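Local coordinates for glycoside hydrolase 15-related protein (Kribbella flavida, PDB 5Z3E) that hydrolyses the alpha-1,6-glucosidic linkage of isomaltose from the non-reducing end, releasing beta-D-glucose and D-glucose during intracellular breakdown of a starch-derived cyclic tetrasaccharide, at residues Y71-L74 / R75-S78; H97-V100 / D101-R105; R106-G109 / Q110-D113; G141-P144 / W145-F148; L186-W189 / D190-C193. The protein carries 1 engineered substitution. All blocks are in the same frame, centred on the assembly; numbering follows the deposited sequence.

Interaction 1: Y71-L74 / R75-S78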
loop_
_atom_site.group_PDB
_atom_site.type_symbol
_atom_site.label_atom_id
_atom_site.label_comp_id
_atom_site.label_asym_id
_atom_site.label_seq_id
_atom_site.Cartn_x
_atom_site.Cartn_y
_atom_site.Cartn_z
ATOM N N TYR A 71 3.024 -14.436 -8.140
ATOM C CA TYR A 71 2.534 -13.107 -8.459
ATOM C C TYR A 71 3.114 -12.034 -7.557
ATOM O O TYR A 71 3.381 -12.243 -6.363
ATOM C CB TYR A 71 1.009 -13.057 -8.406
ATOM C CG TYR A 71 0.365 -14.037 -9.362
ATOM C CD1 TYR A 71 0.510 -13.902 -10.725
ATOM C CD2 TYR A 71 -0.378 -15.107 -8.899
ATOM C CE1 TYR A 71 -0.057 -14.807 -11.602
ATOM C CE2 TYR A 71 -0.956 -16.010 -9.770
ATOM C CZ TYR A 71 -0.810 -15.848 -11.120
ATOM O OH TYR A 71 -1.381 -16.737 -12.001
ATOM N N ALA A 72 3.253 -10.857 -8.155
ATOM C CA ALA A 72 3.687 -9.640 -7.494
ATOM C C ALA A 72 2.642 -8.557 -7.676
ATOM O O ALA A 72 2.026 -8.452 -8.738
ATOM C CB ALA A 72 5.001 -9.176 -8.058
ATOM N N TRP A 73 2.480 -7.738 -6.643
ATOM C CA TRP A 73 1.617 -6.581 -6.654
ATOM C C TRP A 73 2.453 -5.339 -6.413
ATOM O O TRP A 73 3.357 -5.337 -5.569
ATOM C CB TRP A 73 0.588 -6.648 -5.532
ATOM C CG TRP A 73 -0.619 -7.511 -5.732
ATOM C CD1 TRP A 73 -1.890 -7.043 -5.870
ATOM C CD2 TRP A 73 -0.728 -8.937 -5.703
ATOM N NE1 TRP A 73 -2.783 -8.063 -5.946
ATOM C CE2 TRP A 73 -2.103 -9.249 -5.836
ATOM C CE3 TRP A 73 0.180 -9.993 -5.549
ATOM C CZ2 TRP A 73 -2.579 -10.555 -5.789
ATOM C CZ3 TRP A 73 -0.288 -11.302 -5.520
ATOM C CH2 TRP A 73 -1.664 -11.569 -5.642
ATOM N N LEU A 74 2.129 -4.250 -7.107
ATOM C CA LEU A 74 2.798 -2.988 -6.853
ATOM C C LEU A 74 2.471 -2.420 -5.468
ATOM O O LEU A 74 3.323 -1.764 -4.870
ATOM C CB LEU A 74 2.489 -1.953 -7.937
ATOM C CG LEU A 74 2.932 -2.335 -9.323
ATOM C CD1 LEU A 74 2.693 -1.172 -10.267
ATOM C CD2 LEU A 74 4.347 -2.780 -9.379
ATOM N N ARG A 75 1.261 -2.649 -4.956
ATOM C CA ARG A 75 0.898 -2.198 -3.606
ATOM C C ARG A 75 1.794 -2.870 -2.570
ATOM O O ARG A 75 2.568 -2.225 -1.864
ATOM C CB ARG A 75 -0.582 -2.465 -3.364
ATOM C CG ARG A 75 -1.035 -2.317 -1.931
ATOM C CD ARG A 75 -2.538 -2.432 -1.801
ATOM N NE ARG A 75 -3.016 -3.724 -2.211
ATOM C CZ ARG A 75 -3.717 -3.984 -3.320
ATOM N NH1 ARG A 75 -3.991 -5.236 -3.615
ATOM N NH2 ARG A 75 -4.150 -3.005 -4.080
ATOM N N ASP A 76 1.712 -4.201 -2.502
ATOM C CA ASP A 76 2.521 -4.925 -1.529
ATOM C C ASP A 76 3.990 -4.607 -1.735
ATOM O O ASP A 76 4.753 -4.406 -0.793
ATOM C CB ASP A 76 2.349 -6.437 -1.669
ATOM C CG ASP A 76 0.946 -6.938 -1.403
ATOM O OD1 ASP A 76 0.018 -6.365 -2.008
ATOM O OD2 ASP A 76 0.800 -7.907 -0.614
ATOM N N GLY A 77 4.420 -4.620 -3.001
ATOM C CA GLY A 77 5.827 -4.471 -3.297
ATOM C C GLY A 77 6.387 -3.111 -2.942
ATOM O O GLY A 77 7.526 -3.009 -2.494
ATOM N N SER A 78 5.593 -2.062 -3.136
ATOM C CA SER A 78 6.051 -0.717 -2.845
ATOM C C SER A 78 6.229 -0.475 -1.343
ATOM O O SER A 78 7.221 0.109 -0.916
ATOM C CB SER A 78 5.086 0.307 -3.430
ATOM O OG SER A 78 5.118 0.299 -4.845
#
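The indole of Trp73 is met obliquely by two side chains of the following turn: Arg75 brings NH1 to 3.6 Å from Trp73 CD1, and Asp76 brings OD1 to 3.9 Å from Trp73 CG. The same Asp76 OD1 also touches the root of the side chain, 3.6 Å from Trp73 CB. Both side chains lie alongside the indole and point the same way as it does, the ring plane being inclined by 52° to the guanidinium and by 37° to the carboxylate. The ring also meets Tyr68 edge-to-face. Arg75 sets out with CG anti to its backbone N (chi1 168°) and then bends at chi3, which turns the guanidinium back beside the indole. Its NH2 is held there by a salt bridge to Asp151 and a hydrogen bond to Gln149. Trp73 is the N-cap residue of helix 74-87, whose first turn this is, in the (alpha/alpha)6-barrel catalytic fold of family 15 enzymes; its side chain comes within about 4 Å of that of Glu198, the inferred proton donor. Asp76 OD1 and Arg75 NH1 both hydrogen-bond one hydroxyl of a bound glycerol, consistent with their lining a polar pocket. The helix starts with the bond from Gly77 N to Trp73 O (2.9 Å). One residue on, Leu74 O accepts twice, from Ser78 N at 2.9 Å and from Ser78 OG at 2.7 Å, the two donors arriving from opposite faces of the carbonyl plane. The serine hydroxyl is thereby satisfied within its own helix, while Leu74 turns its side chain to Tyr153 and Val100.

Interaction 2: H97-V100 / D101-R105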
loop_
_atom_site.group_PDB
_atom_site.type_symbol
_atom_site.label_atom_id
_atom_site.label_comp_id
_atom_site.label_asym_id
_atom_site.label_seq_id
_atom_site.Cartn_x
_atom_site.Cartn_y
_atom_site.Cartn_z
ATOM N N HIS A 97 12.746 -1.617 -7.771
ATOM C CA HIS A 97 12.424 -0.486 -8.630
ATOM C C HIS A 97 12.846 -0.747 -10.058
ATOM O O HIS A 97 12.137 -0.366 -10.995
ATOM C CB HIS A 97 12.992 0.804 -8.072
ATOM C CG HIS A 97 12.381 1.152 -6.768
ATOM N ND1 HIS A 97 11.021 1.300 -6.636
ATOM C CD2 HIS A 97 12.940 1.308 -5.545
ATOM C CE1 HIS A 97 10.790 1.548 -5.361
ATOM N NE2 HIS A 97 11.923 1.548 -4.673
ATOM N N ASP A 98 13.996 -1.408 -10.254
ATOM C CA ASP A 98 14.381 -1.807 -11.609
ATOM C C ASP A 98 13.300 -2.659 -12.233
ATOM O O ASP A 98 12.929 -2.467 -13.400
ATOM C CB ASP A 98 15.683 -2.619 -11.575
ATOM C CG ASP A 98 16.946 -1.821 -11.342
ATOM O OD1 ASP A 98 16.935 -0.565 -11.493
ATOM O OD2 ASP A 98 17.970 -2.475 -11.027
ATOM N N TRP A 99 12.827 -3.651 -11.500
ATOM C CA TRP A 99 11.824 -4.564 -12.031
ATOM C C TRP A 99 10.571 -3.803 -12.424
ATOM O O TRP A 99 10.070 -3.964 -13.545
ATOM C CB TRP A 99 11.538 -5.680 -11.029
ATOM C CG TRP A 99 10.466 -6.602 -11.502
ATOM C CD1 TRP A 99 10.591 -7.621 -12.379
ATOM C CD2 TRP A 99 9.079 -6.548 -11.140
ATOM N NE1 TRP A 99 9.377 -8.205 -12.611
ATOM C CE2 TRP A 99 8.422 -7.577 -11.859
ATOM C CE3 TRP A 99 8.334 -5.751 -10.274
ATOM C CZ2 TRP A 99 7.068 -7.794 -11.737
ATOM C CZ3 TRP A 99 7.002 -5.985 -10.147
ATOM C CH2 TRP A 99 6.374 -6.990 -10.878
ATOM N N VAL A 100 10.049 -2.975 -11.523
ATOM C CA VAL A 100 8.833 -2.234 -11.819
ATOM C C VAL A 100 9.033 -1.330 -13.036
ATOM O O VAL A 100 8.195 -1.272 -13.936
ATOM C CB VAL A 100 8.355 -1.391 -10.620
ATOM C CG1 VAL A 100 7.133 -0.589 -11.015
ATOM C CG2 VAL A 100 8.069 -2.247 -9.391
ATOM N N ASP A 101 10.121 -0.577 -13.025
ATOM C CA ASP A 101 10.424 0.324 -14.141
ATOM C C ASP A 101 10.398 -0.440 -15.459
ATOM O O ASP A 101 9.774 -0.007 -16.428
ATOM C CB ASP A 101 11.786 0.950 -13.864
ATOM C CG ASP A 101 12.381 1.760 -15.006
ATOM O OD1 ASP A 101 11.631 2.473 -15.689
ATOM O OD2 ASP A 101 13.620 1.660 -15.143
ATOM N N GLY A 102 11.085 -1.574 -15.522
ATOM C CA GLY A 102 11.114 -2.317 -16.767
ATOM C C GLY A 102 9.755 -2.844 -17.170
ATOM O O GLY A 102 9.405 -2.865 -18.366
ATOM N N VAL A 103 8.969 -3.292 -16.210
ATOM C CA VAL A 103 7.617 -3.752 -16.481
ATOM C C VAL A 103 6.786 -2.622 -17.066
ATOM O O VAL A 103 6.024 -2.841 -18.020
ATOM C CB VAL A 103 7.008 -4.328 -15.186
ATOM C CG1 VAL A 103 5.508 -4.488 -15.286
ATOM C CG2 VAL A 103 7.678 -5.655 -14.844
ATOM N N LEU A 104 6.897 -1.422 -16.492
ATOM C CA LEU A 104 6.137 -0.278 -16.958
ATOM C C LEU A 104 6.615 0.240 -18.307
ATOM O O LEU A 104 5.787 0.598 -19.148
ATOM C CB LEU A 104 6.161 0.856 -15.916
ATOM C CG LEU A 104 5.393 0.538 -14.644
ATOM C CD1 LEU A 104 5.575 1.677 -13.676
ATOM C CD2 LEU A 104 3.965 0.228 -14.936
ATOM N N ARG A 105 7.930 0.279 -18.549
ATOM C CA ARG A 105 8.380 0.720 -19.857
ATOM C C ARG A 105 7.813 -0.193 -20.946
ATOM O O ARG A 105 7.491 0.260 -22.040
ATOM C CB ARG A 105 9.901 0.785 -19.952
ATOM C CG ARG A 105 10.563 1.814 -19.034
ATOM C CD ARG A 105 12.028 1.972 -19.373
ATOM N NE ARG A 105 12.792 2.527 -18.257
ATOM C CZ ARG A 105 14.073 2.835 -18.320
ATOM N NH1 ARG A 105 14.732 2.780 -19.465
ATOM N NH2 ARG A 105 14.707 3.219 -17.215
#
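Val100, Asp101 and Val103 bury the most surface here, and each does so differently. Val100 CG1 runs alongside Leu104 CD1 at 3.8 Å, and Val100 O accepts the backbone N of Leu104 at 2.9 Å. Val103 instead uses CG2, the methyl anti to its carbonyl carbon, to sit over one face of the Trp99 indole, offset toward the rim. This CH-pi contact puts Val103 CG2 3.9 Å from the centroid of the five-membered ring of Trp99, 22° off the normal, with Trp99 CE2 its nearest ring atom at 3.6 Å. These i to i+4 pairs belong to the last turns of helix 90-105, in the helical barrel of the family 15 fold. Helix 151-167 packs on Val100 and Leu104, whereas strand 134-135 touches Trp99 and Val103, and the indole NE1 is bonded to Phe136 O. Asp101 packs through CB, 3.2 Å from His97 O and also close to Asp98 O, and Asp101 N bonds to His97 O at 2.9 Å. As a side feature, Arg105 NE meets Asp101 OD1 on the syn side at 2.8 Å, in the guanidinium plane but tilted from the carboxylate plane, and Arg105 NH2 adds a weak bond to Asp101 OD2.

Interaction 3: R106-G109 / Q110-D113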
loop_
_atom_site.group_PDB
_atom_site.type_symbol
_atom_site.label_atom_id
_atom_site.label_comp_id
_atom_site.label_asym_id
_atom_site.label_seq_id
_atom_site.Cartn_x
_atom_site.Cartn_y
_atom_site.Cartn_z
ATOM N N ARG A 106 7.685 -1.492 -20.657
ATOM C CA ARG A 106 7.091 -2.412 -21.608
ATOM C C ARG A 106 5.632 -2.103 -21.912
ATOM O O ARG A 106 5.126 -2.592 -22.930
ATOM C CB ARG A 106 7.270 -3.858 -21.146
ATOM C CG ARG A 106 8.657 -4.390 -21.405
ATOM C CD ARG A 106 9.032 -5.581 -20.538
ATOM N NE ARG A 106 8.094 -6.676 -20.741
ATOM C CZ ARG A 106 7.968 -7.682 -19.890
ATOM N NH1 ARG A 106 8.720 -7.752 -18.809
ATOM N NH2 ARG A 106 7.055 -8.612 -20.129
ATOM N N ARG A 107 4.957 -1.348 -21.047
ATOM C CA ARG A 107 3.578 -0.924 -21.224
ATOM C C ARG A 107 3.446 0.472 -21.823
ATOM O O ARG A 107 2.341 1.000 -21.888
ATOM C CB ARG A 107 2.823 -1.010 -19.896
ATOM C CG ARG A 107 2.855 -2.365 -19.222
ATOM C CD ARG A 107 2.344 -3.488 -20.057
ATOM N NE ARG A 107 2.425 -4.747 -19.342
ATOM C CZ ARG A 107 1.419 -5.533 -18.997
ATOM N NH1 ARG A 107 1.665 -6.646 -18.319
ATOM N NH2 ARG A 107 0.150 -5.170 -19.296
ATOM N N ARG A 108 4.549 1.065 -22.302
ATOM C CA ARG A 108 4.483 2.391 -22.904
ATOM C C ARG A 108 3.468 2.459 -24.017
ATOM O O ARG A 108 2.706 3.415 -24.121
ATOM C CB ARG A 108 5.877 2.747 -23.419
ATOM C CG ARG A 108 6.001 4.051 -24.158
ATOM C CD ARG A 108 6.051 5.260 -23.226
ATOM N NE ARG A 108 4.740 5.714 -22.864
ATOM C CZ ARG A 108 4.510 6.734 -22.064
ATOM N NH1 ARG A 108 5.449 7.220 -21.289
ATOM N NH2 ARG A 108 3.289 7.220 -22.031
ATOM N N GLY A 109 3.506 1.474 -24.896
ATOM C CA GLY A 109 2.573 1.455 -26.025
ATOM C C GLY A 109 1.142 1.205 -25.606
ATOM O O GLY A 109 0.221 1.859 -26.105
ATOM N N GLN A 110 0.926 0.305 -24.645
ATOM C CA GLN A 110 -0.431 0.038 -24.135
ATOM C C GLN A 110 -1.003 1.312 -23.554
ATOM O O GLN A 110 -2.166 1.654 -23.820
ATOM C CB GLN A 110 -0.400 -1.109 -23.124
ATOM C CG GLN A 110 -1.775 -1.442 -22.553
ATOM C CD GLN A 110 -1.761 -2.637 -21.614
ATOM O OE1 GLN A 110 -0.724 -3.191 -21.315
ATOM N NE2 GLN A 110 -2.934 -3.012 -21.111
ATOM N N VAL A 111 -0.227 2.017 -22.725
ATOM C CA VAL A 111 -0.702 3.256 -22.134
ATOM C C VAL A 111 -0.949 4.308 -23.210
ATOM O O VAL A 111 -1.983 4.981 -23.196
ATOM C CB VAL A 111 0.249 3.747 -21.037
ATOM C CG1 VAL A 111 -0.061 5.147 -20.596
ATOM C CG2 VAL A 111 0.199 2.768 -19.868
ATOM N N ASP A 112 -0.033 4.460 -24.167
ATOM C CA ASP A 112 -0.254 5.429 -25.235
ATOM C C ASP A 112 -1.552 5.110 -25.975
ATOM O O ASP A 112 -2.295 6.033 -26.338
ATOM C CB ASP A 112 0.923 5.452 -26.197
ATOM C CG ASP A 112 2.163 6.102 -25.586
ATOM O OD1 ASP A 112 2.038 6.785 -24.558
ATOM O OD2 ASP A 112 3.240 5.926 -26.181
ATOM N N ASP A 113 -1.815 3.840 -26.228
ATOM C CA ASP A 113 -3.042 3.459 -26.922
ATOM C C ASP A 113 -4.281 3.747 -26.073
ATOM O O ASP A 113 -5.312 4.180 -26.631
ATOM C CB ASP A 113 -2.999 1.986 -27.287
ATOM C CG ASP A 113 -2.017 1.655 -28.401
ATOM O OD1 ASP A 113 -1.488 2.582 -29.051
ATOM O OD2 ASP A 113 -1.747 0.443 -28.579
HETATM O O HOH W 1 3.094 -1.581 -24.521
#
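Arg108 and Asp112 form an i to i+4 salt bridge in the first turn of helix 108-119, with Arg107 at the N-cap position. From CB, the Arg108 chain leaves on the far side from its own nitrogen (chi1 176°) and then bends at chi2 and chi3, folding forward over the next turn, toward Asp112. CG thus passes 3.9 Å from Asp112 OD2, and CD lies only slightly farther from that oxygen. NE comes to 3.4 Å from Asp112 OD1, but the hydrogen bond is made by Arg108 NH2, 2.9 Å from the same OD1. This bond meets the oxygen on its syn side and is bent (138°), with the guanidinium and carboxylate planes 28° apart. Arg108 NH2 also lies 4.2 Å from Val111 CG1, and it has a stronger partner in Asp183 of helix 175-188. A leucine in place of Arg108 would probably leave both Asp112 and Asp183 without this shared cation. On another side of the turn, Arg107 lies beside Gln110 with the guanidinium and amide nearly coplanar, while its NH1 is salt-bridged to Asp140. The bond from Arg107 NH2 to Gln110 OE1 is 3.0 Å long and arrives in the carbonyl plane, on a lone pair of that oxygen.

Interaction 4: G141-P144 / W145-F148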
loop_
_atom_site.group_PDB
_atom_site.type_symbol
_atom_site.label_atom_id
_atom_site.label_comp_id
_atom_site.label_asym_id
_atom_site.label_seq_id
_atom_site.Cartn_x
_atom_site.Cartn_y
_atom_site.Cartn_z
ATOM N N GLY A 141 -0.928 -11.090 -14.696
ATOM C CA GLY A 141 -1.182 -12.287 -13.919
ATOM C C GLY A 141 -2.645 -12.535 -13.609
ATOM O O GLY A 141 -2.972 -13.564 -13.034
ATOM N N SER A 142 -3.501 -11.575 -13.975
ATOM C CA SER A 142 -4.911 -11.654 -13.705
ATOM C C SER A 142 -5.606 -10.752 -14.721
ATOM O O SER A 142 -4.971 -9.915 -15.377
ATOM C CB SER A 142 -5.211 -11.165 -12.280
ATOM O OG SER A 142 -4.788 -9.825 -12.134
ATOM N N ASP A 143 -6.915 -10.916 -14.835
ATOM C CA ASP A 143 -7.739 -10.191 -15.779
ATOM C C ASP A 143 -8.302 -8.947 -15.109
ATOM O O ASP A 143 -9.079 -9.052 -14.143
ATOM C CB ASP A 143 -8.884 -11.100 -16.192
ATOM C CG ASP A 143 -9.833 -10.484 -17.193
ATOM O OD1 ASP A 143 -9.806 -9.260 -17.467
ATOM O OD2 ASP A 143 -10.675 -11.256 -17.692
ATOM N N PRO A 144 -7.962 -7.726 -15.598
ATOM C CA PRO A 144 -8.406 -6.519 -14.914
ATOM C C PRO A 144 -9.910 -6.307 -14.951
ATOM O O PRO A 144 -10.408 -5.513 -14.170
ATOM C CB PRO A 144 -7.661 -5.382 -15.613
ATOM C CG PRO A 144 -7.308 -5.908 -16.914
ATOM C CD PRO A 144 -7.067 -7.408 -16.723
ATOM N N TRP A 145 -10.672 -7.026 -15.779
ATOM C CA TRP A 145 -12.108 -6.936 -15.605
ATOM C C TRP A 145 -12.493 -7.270 -14.153
ATOM O O TRP A 145 -13.412 -6.661 -13.584
ATOM C CB TRP A 145 -12.868 -7.861 -16.577
ATOM C CG TRP A 145 -14.327 -7.751 -16.371
ATOM C CD1 TRP A 145 -15.142 -8.587 -15.672
ATOM C CD2 TRP A 145 -15.138 -6.625 -16.713
ATOM N NE1 TRP A 145 -16.401 -8.066 -15.561
ATOM C CE2 TRP A 145 -16.437 -6.842 -16.186
ATOM C CE3 TRP A 145 -14.902 -5.422 -17.391
ATOM C CZ2 TRP A 145 -17.463 -5.926 -16.326
ATOM C CZ3 TRP A 145 -15.918 -4.501 -17.512
ATOM C CH2 TRP A 145 -17.181 -4.758 -16.986
ATOM N N TRP A 146 -11.828 -8.278 -13.588
ATOM C CA TRP A 146 -12.165 -8.790 -12.283
ATOM C C TRP A 146 -11.417 -8.139 -11.130
ATOM O O TRP A 146 -11.817 -8.336 -9.983
ATOM C CB TRP A 146 -11.963 -10.309 -12.234
ATOM C CG TRP A 146 -12.794 -11.023 -13.204
ATOM C CD1 TRP A 146 -12.374 -11.639 -14.311
ATOM C CD2 TRP A 146 -14.208 -11.182 -13.150
ATOM N NE1 TRP A 146 -13.436 -12.202 -14.961
ATOM C CE2 TRP A 146 -14.595 -11.920 -14.275
ATOM C CE3 TRP A 146 -15.175 -10.732 -12.250
ATOM C CZ2 TRP A 146 -15.926 -12.280 -14.546
ATOM C CZ3 TRP A 146 -16.490 -11.029 -12.516
ATOM C CH2 TRP A 146 -16.849 -11.819 -13.630
ATOM N N ASP A 147 -10.354 -7.373 -11.397
ATOM C CA ASP A 147 -9.580 -6.808 -10.318
ATOM C C ASP A 147 -8.937 -5.457 -10.615
ATOM O O ASP A 147 -8.035 -5.053 -9.866
ATOM C CB ASP A 147 -8.537 -7.808 -9.803
ATOM C CG ASP A 147 -7.424 -8.044 -10.788
ATOM O OD1 ASP A 147 -7.421 -7.422 -11.863
ATOM O OD2 ASP A 147 -6.521 -8.863 -10.465
ATOM N N PHE A 148 -9.440 -4.727 -11.591
ATOM C CA PHE A 148 -8.928 -3.410 -11.972
ATOM C C PHE A 148 -8.713 -2.504 -10.753
ATOM O O PHE A 148 -9.653 -2.218 -10.002
ATOM C CB PHE A 148 -9.922 -2.720 -12.923
ATOM C CG PHE A 148 -9.581 -1.296 -13.237
ATOM C CD1 PHE A 148 -8.327 -0.931 -13.693
ATOM C CD2 PHE A 148 -10.528 -0.300 -13.092
ATOM C CE1 PHE A 148 -8.014 0.381 -13.948
ATOM C CE2 PHE A 148 -10.212 1.029 -13.352
ATOM C CZ PHE A 148 -8.964 1.364 -13.775
HETATM O O HOH W 2 -5.324 -7.324 -13.567
#
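Ser142 OG gives its proton to Asp147 OD2 over 2.6 Å, on the syn lone pair of the carboxylate. A water closes a small ring with this bond, donating to Ser142 OG and, at 2.7 Å, to Asp147 OD1. Next to it, Asp143 serves as N-cap of the short helix 144-147: Trp145 N reaches Asp143 OD1 at 2.9 Å from above the carboxylate plane. A chi1 of -179° swings the carboxylate of Asp143 away from the backbone N and forward along the chain, where OD2 also passes 3.8 Å from Trp146 CD1. The turn is completed by Trp146 N bonding to Asp143 O at 2.9 Å, and by a weak bond from Phe148 N to Pro144 O. Replacing Asp143 with an alanine would probably leave Trp145 N without its capping acceptor and free the start of this short, loosely hydrogen-bonded helix to shift. The two tryptophans pack together as neighbours, Trp145 CD1 lying 3.6 Å above the centre of the Trp146 ring. Trp145 is probably a substrate-binding residue, as in relatives. Farther out, Ser142 OG accepts from Arg133 N, and Trp145 O is held by Tyr194 OH. Two donors, Ser142 OG and the water, each take one oxygen of Asp147 and so probably fix the turn of its carboxylate, about 4 Å from the side chain of Glu198, the inferred proton donor.

Interaction 5: L186-W189 / D190-C193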
loop_
_atom_site.group_PDB
_atom_site.type_symbol
_atom_site.label_atom_id
_atom_site.label_comp_id
_atom_site.label_asym_id
_atom_site.label_seq_id
_atom_site.Cartn_x
_atom_site.Cartn_y
_atom_site.Cartn_z
ATOM N N LEU A 186 -2.603 10.347 -14.600
ATOM C CA LEU A 186 -3.212 11.627 -14.948
ATOM C C LEU A 186 -4.497 11.405 -15.750
ATOM O O LEU A 186 -5.429 12.188 -15.646
ATOM C CB LEU A 186 -2.243 12.522 -15.712
ATOM C CG LEU A 186 -1.053 13.041 -14.916
ATOM C CD1 LEU A 186 -0.124 13.793 -15.848
ATOM C CD2 LEU A 186 -1.466 13.937 -13.772
ATOM N N ALA A 187 -4.532 10.359 -16.565
ATOM C CA ALA A 187 -5.710 10.049 -17.361
ATOM C C ALA A 187 -6.817 9.378 -16.575
ATOM O O ALA A 187 -7.991 9.583 -16.894
ATOM C CB ALA A 187 -5.316 9.168 -18.528
ATOM N N PHE A 188 -6.476 8.543 -15.591
ATOM C CA PHE A 188 -7.441 7.605 -15.020
ATOM C C PHE A 188 -7.657 7.736 -13.522
ATOM O O PHE A 188 -8.355 6.913 -12.928
ATOM C CB PHE A 188 -7.073 6.173 -15.415
ATOM C CG PHE A 188 -7.109 5.946 -16.894
ATOM C CD1 PHE A 188 -8.282 6.110 -17.595
ATOM C CD2 PHE A 188 -5.970 5.588 -17.599
ATOM C CE1 PHE A 188 -8.333 5.917 -18.938
ATOM C CE2 PHE A 188 -6.012 5.403 -18.951
ATOM C CZ PHE A 188 -7.177 5.565 -19.628
ATOM N N TRP A 189 -7.127 8.780 -12.893
ATOM C CA TRP A 189 -7.248 8.914 -11.455
ATOM C C TRP A 189 -8.689 8.950 -10.965
ATOM O O TRP A 189 -8.950 8.517 -9.844
ATOM C CB TRP A 189 -6.510 10.141 -10.972
ATOM C CG TRP A 189 -7.137 11.383 -11.408
ATOM C CD1 TRP A 189 -6.892 12.081 -12.560
ATOM C CD2 TRP A 189 -8.153 12.111 -10.706
ATOM N NE1 TRP A 189 -7.679 13.196 -12.609
ATOM C CE2 TRP A 189 -8.463 13.220 -11.475
ATOM C CE3 TRP A 189 -8.841 11.911 -9.496
ATOM C CZ2 TRP A 189 -9.416 14.179 -11.052
ATOM C CZ3 TRP A 189 -9.784 12.807 -9.090
ATOM C CH2 TRP A 189 -10.073 13.907 -9.877
ATOM N N ASP A 190 -9.603 9.490 -11.765
ATOM C CA ASP A 190 -10.967 9.730 -11.348
ATOM C C ASP A 190 -11.919 8.620 -11.757
ATOM O O ASP A 190 -13.137 8.747 -11.559
ATOM C CB ASP A 190 -11.483 11.061 -11.833
ATOM C CG ASP A 190 -11.540 11.176 -13.320
ATOM O OD1 ASP A 190 -10.880 10.420 -14.025
ATOM O OD2 ASP A 190 -12.310 12.106 -13.781
ATOM N N ARG A 191 -11.391 7.521 -12.260
ATOM C CA ARG A 191 -12.191 6.388 -12.669
ATOM C C ARG A 191 -12.531 5.495 -11.473
ATOM O O ARG A 191 -11.673 5.212 -10.654
ATOM C CB ARG A 191 -11.349 5.571 -13.655
ATOM C CG ARG A 191 -12.035 4.502 -14.353
ATOM C CD ARG A 191 -11.065 3.888 -15.357
ATOM N NE ARG A 191 -11.616 2.748 -15.990
ATOM C CZ ARG A 191 -11.797 2.608 -17.296
ATOM N NH1 ARG A 191 -11.517 3.608 -18.157
ATOM N NH2 ARG A 191 -12.208 1.483 -17.699
ATOM N N PRO A 192 -13.782 4.998 -11.397
ATOM C CA PRO A 192 -14.111 3.943 -10.435
ATOM C C PRO A 192 -13.188 2.739 -10.617
ATOM O O PRO A 192 -12.790 2.407 -11.741
ATOM C CB PRO A 192 -15.567 3.600 -10.773
ATOM C CG PRO A 192 -16.141 4.867 -11.397
ATOM C CD PRO A 192 -14.968 5.431 -12.170
ATOM N N CYS A 193 -12.870 2.056 -9.525
ATOM C CA CYS A 193 -12.131 0.822 -9.635
ATOM C C CYS A 193 -12.346 0.013 -8.365
ATOM O O CYS A 193 -12.939 0.491 -7.394
ATOM C CB CYS A 193 -10.645 1.064 -9.913
ATOM S SG CYS A 193 -9.706 1.806 -8.557
HETATM O O HOH W 3 -10.638 8.760 -16.482
HETATM O O HOH W 4 -8.824 5.175 -10.495
HETATM O O HOH W 5 -11.091 6.995 -8.557
#
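With chi1 at 68°, Trp189 holds CG between its backbone N and carbonyl carbon, which places the indole over N and CB of Asp190; a similar first torsion in Asp190 lays the carboxylate over the ring. Asp190 CB sits 3.4 Å from the centroid of the six-membered ring of Trp189, only 4° off the normal, a CH-pi contact over the face. Asp190 N lies over the same ring system, 3.1 Å from Trp189 CG. The carboxylate and indole are stacked, their planes modestly inclined, while Asp190 OD1 turns to a water that also donates to Ala187 O. The same two residues form the middle of a chain reversal: Arg191 N bonds to Phe188 O at 3.2 Å, nearly straight at N-H (165°) though the donor stands well above the carbonyl plane. The Arg191 chain runs extended from CG to NE beside the Phe188 ring, bringing NH1 to 4.0 Å from Phe188 CE1 in an oblique approach. Arg191 NH2 has its polar partners in Asn126 OD1 and Pro124 O. Trp189 is packed against helices 206-220 and 231-248, and Phe188 against helix 108-119. Helical backbone angles at Trp189, followed by a psi near zero at Asp190, define a type I beta turn near the C-terminal end of helix 175-188, from which the chain heads toward Asp195, the predicted proton acceptor, and Glu198, the inferred proton donor.

Interactions 1 and 2 are the buried pair: packing of Leu74 CD2 on Val100 CG2 (3.8 Å) joins the consecutive helices 74-87 and 90-105, and Ala72 brings strand 71-72 onto Trp99 of the second helix. Interaction 3 directly follows interaction 2 in sequence but lies at the surface, where charged and polar pairs predominate. Interaction 4 is partly buried and, like interaction 1, approaches Glu198; Tyr71 touches Gly141 between them. Interactions 1, 3 and 4 each include an N-cap position, but a side-chain capping bond is seen in interaction 4. Interaction 5, another surface contact, ends a helix with a turn and a CH-pi contact, and its 190-193 segment packs against Phe148 of interaction 4.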